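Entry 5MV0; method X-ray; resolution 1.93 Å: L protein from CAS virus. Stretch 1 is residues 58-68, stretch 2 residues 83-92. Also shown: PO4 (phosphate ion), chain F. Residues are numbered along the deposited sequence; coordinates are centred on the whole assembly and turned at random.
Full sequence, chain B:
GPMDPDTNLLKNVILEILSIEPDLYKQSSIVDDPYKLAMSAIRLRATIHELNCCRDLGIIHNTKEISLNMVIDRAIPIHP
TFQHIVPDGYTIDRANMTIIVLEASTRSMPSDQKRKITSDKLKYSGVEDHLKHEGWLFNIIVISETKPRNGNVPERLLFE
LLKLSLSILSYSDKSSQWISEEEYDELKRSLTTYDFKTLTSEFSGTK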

# COMPACT_ATOMS: atom_id res chain seq x y z
N GLY B 58 -13.28 2.74 16.75
CA GLY B 58 -12.97 4.16 16.68
C GLY B 58 -11.82 4.61 17.55
O GLY B 58 -11.80 5.76 18.00
N ILE B 59 -10.83 3.75 17.79
CA ILE B 59 -9.70 4.08 18.65
C ILE B 59 -8.40 4.04 17.84
O ILE B 59 -8.38 3.63 16.68
CB ILE B 59 -9.61 3.15 19.87
CG1 ILE B 59 -9.24 1.74 19.42
CG2 ILE B 59 -10.94 3.11 20.63
CD1 ILE B 59 -9.06 0.78 20.57
N ILE B 60 -7.32 4.47 18.48
CA ILE B 60 -6.01 4.56 17.84
C ILE B 60 -5.34 3.20 17.84
O ILE B 60 -5.25 2.53 18.87
CB ILE B 60 -5.13 5.59 18.57
CG1 ILE B 60 -5.75 6.99 18.47
CG2 ILE B 60 -3.70 5.58 18.06
CD1 ILE B 60 -5.20 7.94 19.51
N HIS B 61 -4.86 2.77 16.67
CA HIS B 61 -4.00 1.59 16.59
C HIS B 61 -2.61 1.96 17.09
O HIS B 61 -1.97 2.87 16.55
CB HIS B 61 -3.94 1.08 15.16
CG HIS B 61 -3.24 -0.24 15.01
ND1 HIS B 61 -2.70 -0.65 13.81
CD2 HIS B 61 -3.03 -1.25 15.89
CE1 HIS B 61 -2.16 -1.85 13.96
NE2 HIS B 61 -2.35 -2.24 15.21
N ASN B 62 -2.13 1.23 18.10
CA ASN B 62 -0.94 1.64 18.86
C ASN B 62 0.35 1.14 18.19
O ASN B 62 1.15 0.41 18.78
CB ASN B 62 -1.05 1.13 20.29
CG ASN B 62 0.10 1.57 21.17
OD1 ASN B 62 0.81 2.52 20.86
ND2 ASN B 62 0.28 0.88 22.30
N THR B 63 0.59 1.60 16.96
CA THR B 63 1.78 1.19 16.21
C THR B 63 3.08 1.77 16.77
O THR B 63 4.15 1.22 16.49
CB THR B 63 1.66 1.57 14.73
OG1 THR B 63 1.63 3.00 14.61
CG2 THR B 63 0.39 1.00 14.13
N LYS B 64 3.03 2.87 17.52
CA LYS B 64 4.25 3.34 18.15
C LYS B 64 4.55 2.59 19.44
O LYS B 64 5.59 2.83 20.05
CB LYS B 64 4.17 4.84 18.42
CG LYS B 64 4.06 5.66 17.15
CD LYS B 64 3.97 7.12 17.48
CE LYS B 64 2.92 7.83 16.66
NZ LYS B 64 2.89 9.27 17.04
N GLU B 65 3.64 1.71 19.85
CA GLU B 65 3.84 0.81 20.99
C GLU B 65 4.12 1.58 22.27
O GLU B 65 5.01 1.24 23.04
CB GLU B 65 4.95 -0.21 20.69
CG GLU B 65 4.64 -1.04 19.45
CD GLU B 65 5.60 -2.19 19.24
OE1 GLU B 65 6.70 -2.19 19.82
OE2 GLU B 65 5.24 -3.10 18.47
N ILE B 66 3.36 2.65 22.50
CA ILE B 66 3.44 3.29 23.80
C ILE B 66 2.82 2.37 24.85
O ILE B 66 1.93 1.55 24.56
CB ILE B 66 2.77 4.68 23.81
CG1 ILE B 66 1.27 4.58 23.58
CG2 ILE B 66 3.43 5.61 22.78
CD1 ILE B 66 0.56 5.90 23.76
N SER B 67 3.28 2.51 26.08
CA SER B 67 2.85 1.64 27.15
C SER B 67 1.59 2.19 27.82
O SER B 67 1.18 3.33 27.59
CB SER B 67 3.97 1.49 28.19
OG SER B 67 4.22 2.75 28.77
N LEU B 68 1.01 1.38 28.69
CA LEU B 68 -0.10 1.86 29.51
C LEU B 68 0.31 3.08 30.32
O LEU B 68 -0.43 4.07 30.39
CB LEU B 68 -0.58 0.74 30.43
CG LEU B 68 -1.64 1.13 31.45
CD1 LEU B 68 -2.89 1.52 30.71
CD2 LEU B 68 -1.88 -0.06 32.37
N GLN B 83 2.16 -1.72 36.00
CA GLN B 83 2.85 -2.77 35.27
C GLN B 83 3.04 -2.34 33.82
O GLN B 83 2.30 -1.51 33.28
CB GLN B 83 2.06 -4.07 35.35
CG GLN B 83 0.62 -3.95 34.86
CD GLN B 83 -0.36 -3.59 35.98
OE1 GLN B 83 -0.08 -2.73 36.81
NE2 GLN B 83 -1.51 -4.26 35.99
N HIS B 84 4.07 -2.90 33.19
CA HIS B 84 4.33 -2.61 31.79
C HIS B 84 3.37 -3.39 30.92
O HIS B 84 3.34 -4.62 30.97
CB HIS B 84 5.77 -2.93 31.42
CG HIS B 84 6.04 -2.78 29.96
ND1 HIS B 84 6.10 -1.55 29.34
CD2 HIS B 84 6.18 -3.71 28.98
CE1 HIS B 84 6.31 -1.73 28.04
NE2 HIS B 84 6.36 -3.02 27.80
N ILE B 85 2.57 -2.67 30.15
CA ILE B 85 1.61 -3.23 29.20
C ILE B 85 1.71 -2.39 27.93
O ILE B 85 1.83 -1.16 28.00
CB ILE B 85 0.17 -3.19 29.74
CG1 ILE B 85 0.02 -4.05 31.01
CG2 ILE B 85 -0.83 -3.65 28.68
CD1 ILE B 85 -1.32 -3.85 31.70
N VAL B 86 1.65 -3.03 26.78
CA VAL B 86 1.51 -2.35 25.49
C VAL B 86 0.21 -2.80 24.86
O VAL B 86 0.12 -3.89 24.30
CB VAL B 86 2.71 -2.62 24.57
CG1 VAL B 86 2.49 -1.98 23.21
CG2 VAL B 86 3.99 -2.10 25.22
N PRO B 87 -0.84 -1.99 24.93
CA PRO B 87 -2.12 -2.38 24.35
C PRO B 87 -2.08 -2.30 22.83
O PRO B 87 -1.30 -1.56 22.23
CB PRO B 87 -3.11 -1.36 24.92
CG PRO B 87 -2.26 -0.12 25.06
CD PRO B 87 -0.88 -0.62 25.48
N ASP B 88 -2.95 -3.08 22.20
CA ASP B 88 -3.05 -3.03 20.74
C ASP B 88 -3.64 -1.71 20.26
O ASP B 88 -3.29 -1.22 19.18
CB ASP B 88 -3.90 -4.19 20.24
CG ASP B 88 -3.23 -5.52 20.44
OD1 ASP B 88 -1.98 -5.57 20.37
OD2 ASP B 88 -3.96 -6.51 20.69
N GLY B 89 -4.54 -1.14 21.04
CA GLY B 89 -5.14 0.13 20.68
C GLY B 89 -5.58 0.84 21.94
O GLY B 89 -5.67 0.24 23.01
N TYR B 90 -5.83 2.14 21.79
CA TYR B 90 -6.27 2.96 22.91
C TYR B 90 -6.92 4.23 22.39
O TYR B 90 -6.74 4.62 21.23
CB TYR B 90 -5.11 3.32 23.84
CG TYR B 90 -4.17 4.34 23.22
CD1 TYR B 90 -4.30 5.69 23.51
CD2 TYR B 90 -3.17 3.94 22.34
CE1 TYR B 90 -3.45 6.63 22.93
CE2 TYR B 90 -2.31 4.87 21.77
CZ TYR B 90 -2.46 6.21 22.07
OH TYR B 90 -1.61 7.13 21.50
N THR B 91 -7.67 4.88 23.27
CA THR B 91 -8.03 6.27 23.04
C THR B 91 -8.27 6.94 24.39
O THR B 91 -8.65 6.29 25.37
CB THR B 91 -9.26 6.41 22.13
OG1 THR B 91 -9.34 7.77 21.66
CG2 THR B 91 -10.54 6.05 22.87
N ILE B 92 -7.98 8.24 24.45
CA ILE B 92 -8.24 9.07 25.62
C ILE B 92 -9.31 10.07 25.25
O ILE B 92 -9.09 10.96 24.41
CB ILE B 92 -6.97 9.77 26.11
CG1 ILE B 92 -5.91 8.73 26.46
CG2 ILE B 92 -7.29 10.67 27.31
CD1 ILE B 92 -4.55 9.30 26.58
P PO4 F . 6.67 1.56 31.08
O1 PO4 F . 7.93 0.79 31.39
O2 PO4 F . 5.49 0.61 31.06
O3 PO4 F . 6.78 2.32 29.79
O4 PO4 F . 6.47 2.58 32.17
O HOH W 1 -10.63 7.53 19.13

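The two stretches run antiparallel, from a short β ladder through a loop contact, burying 779 Å² in total. In the ladder, I60 and Y90 form a hydrogen-bonded pair, with I60 N to Y90 O at 2.8 Å and Y90 N to I60 O at 3.0 Å. The next pair, H61 and G89, is not hydrogen-bonded, and its CA atoms lie 4.5 Å apart. G89 has no room for a side chain: an ideal CB would clash with I60 O at 2.9 Å and I59 CD1 at 3.0 Å. Beyond it, N62 N donates to D88 O at 2.9 Å and nearly linearly, extending the backbone pairing past the strand.

N62 organises the region where the chain turns. Its CA-to-CB bond points toward stretch 2 and chi1 is -177° (t); ND2 donates both to P87 O and to I66 O, each at 2.9 Å. OD1 accepts from I66 N at 3.0 Å, so the carboxamide bonds to both backbone polar groups of I66 while tying the loop to stretch 2. A type I turn runs from N62 to E65, closed by E65 N to N62 O at 3.0 Å, and I66 follows it directly.

The p rotamer of Y90 (chi1 72°) carries the ring back over stretch 1, with I60 CB over one ring face and I60 CG2 4.0 Å from Y90 CE2. Both side chains leave the same face of the sheet, so they pack directly across the ladder. Farther out, the p, t conformation of I66 brings its end close to the phenol, CD1 lying 3.5 Å from Y90 CZ. I59, also p, t, points toward stretch 2; its CG2 meets T91 CG2 at 3.7 Å. The H61 ring, in a t rotamer, presents its edge to D88 O, 3.3 Å from CD2.

At the other end, L68 N donates to I85 O at 2.8 Å, and S67 CA makes a CH···O contact with the same oxygen at 3.1 Å. L68 (t, p) points toward stretch 2, and its CD2 packs 3.9 Å from I85 CD1. S67, at the N-cap position, holds its hydroxyl in the p rotamer, capping a backbone N just past the stretch. The same OG donates to phosphate O3 at 2.8 Å. H84 ND1 donates to phosphate O2, also at 2.8 Å, so the ion, probably from the crystallisation liquor, bridges the two stretches.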